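Local coordinates for pyridine synthase TbtD (Thermobispora bispora, PDB 5WA4) that catalyses the [4+2] aza-cycloaddition that builds the pyridine core of the thiopeptide antibiotic thiomuracin, acting on a precursor peptide whose leader it binds, at the interface of chains A and B. Numbering follows the deposited sequence. Chains: chain A/B, Pyridine synthase TbtD.

The interface of chains A and B. Residues chain A 98-99, 102; chain B 331, 333-334.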
# COMPACT_ATOMS: atom_id res chain seq x y z
N LEU A 98 8.87 -6.52 -30.46
CA LEU A 98 8.78 -5.16 -29.97
C LEU A 98 7.94 -4.97 -28.70
O LEU A 98 8.37 -4.23 -27.81
CB LEU A 98 8.25 -4.23 -31.06
CG LEU A 98 8.19 -2.78 -30.56
CD1 LEU A 98 9.55 -2.38 -30.00
CD2 LEU A 98 7.77 -1.84 -31.69
N PRO A 99 6.76 -5.61 -28.58
CA PRO A 99 6.04 -5.36 -27.31
C PRO A 99 6.82 -5.85 -26.10
O PRO A 99 6.83 -5.17 -25.08
CB PRO A 99 4.74 -6.15 -27.46
CG PRO A 99 4.56 -6.36 -28.98
CD PRO A 99 5.98 -6.47 -29.50
N GLU A 102 9.68 -3.31 -25.39
CA GLU A 102 9.23 -2.08 -24.76
C GLU A 102 9.11 -2.35 -23.26
O GLU A 102 9.53 -1.52 -22.43
CB GLU A 102 7.92 -1.62 -25.34
CG GLU A 102 8.02 -1.12 -26.79
CD GLU A 102 6.65 -0.96 -27.45
OE1 GLU A 102 5.66 -1.58 -27.00
OE2 GLU A 102 6.54 -0.16 -28.39
N THR B 331 1.80 -0.86 -31.31
CA THR B 331 1.91 -1.11 -29.86
C THR B 331 1.34 0.09 -29.10
O THR B 331 1.32 1.20 -29.63
CB THR B 331 3.37 -1.36 -29.36
OG1 THR B 331 4.14 -0.14 -29.42
CG2 THR B 331 4.06 -2.44 -30.15
N HIS B 333 2.63 1.87 -26.58
CA HIS B 333 3.66 2.89 -26.57
C HIS B 333 3.70 3.73 -27.87
O HIS B 333 3.88 4.94 -27.82
CB HIS B 333 5.03 2.26 -26.31
CG HIS B 333 6.10 3.26 -26.01
ND1 HIS B 333 6.24 3.85 -24.77
CD2 HIS B 333 7.05 3.82 -26.81
CE1 HIS B 333 7.26 4.69 -24.81
NE2 HIS B 333 7.76 4.69 -26.03
N GLN B 334 3.53 3.09 -29.02
CA GLN B 334 3.61 3.82 -30.28
C GLN B 334 2.38 4.67 -30.51
O GLN B 334 2.47 5.78 -31.04
CB GLN B 334 3.79 2.86 -31.44
CG GLN B 334 5.12 2.16 -31.46
CD GLN B 334 5.13 1.06 -32.48
OE1 GLN B 334 4.30 0.13 -32.42
NE2 GLN B 334 6.04 1.14 -33.44
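A:Glu102 sets CG beside its own backbone N (chi1 -69°) and then runs out extended, while B:Thr331 turns OG1 between its backbone N and carbonyl carbon (chi1 70°), and the two side chains meet tip to tip. B:Thr331 OG1 donates to A:Glu102 OE2 at 2.6 Å, and OE2 receives it on its syn lone pair. A:Glu102 OE1 also lies near, 3.2 Å from B:Thr331 OG1, so the carboxylate turns both its oxygens toward the hydroxyl.

Behind the threonine, a capping box starts helix 332-350, with B:Thr331 as N-cap. The amide oxygen B:Gln334 OE1 takes B:Thr331 N at 2.9 Å, in the carbonyl plane; the return bond, B:Gln334 N to B:Thr331 OG1, is weak. OG1 of B:Thr331 is also within bonding distance of B:Gln334 OE1 at 3.0 Å, above that plane and not on a lone pair. One proton cannot serve both acceptors, so the glutamate bond is probably the main one. The helix start might also favour a negative carboxylate at A:Glu102.

Carbon packing flanks the polar pair. B:His333 meets the carboxylate chiefly through CB, 3.5 Å from A:Glu102 OE2, its imidazole plane turned 59° from the carboxylate. The B:Thr331 side chain crosses those of A:Pro99 and A:Leu98 at about a right angle, CG2 touching. This small patch, possibly only a crystal contact, finishes where A:Leu98 and B:Gln334 meet tip to tip, methyl CD2 in van der Waals contact with amide NE2 at 3.9 Å.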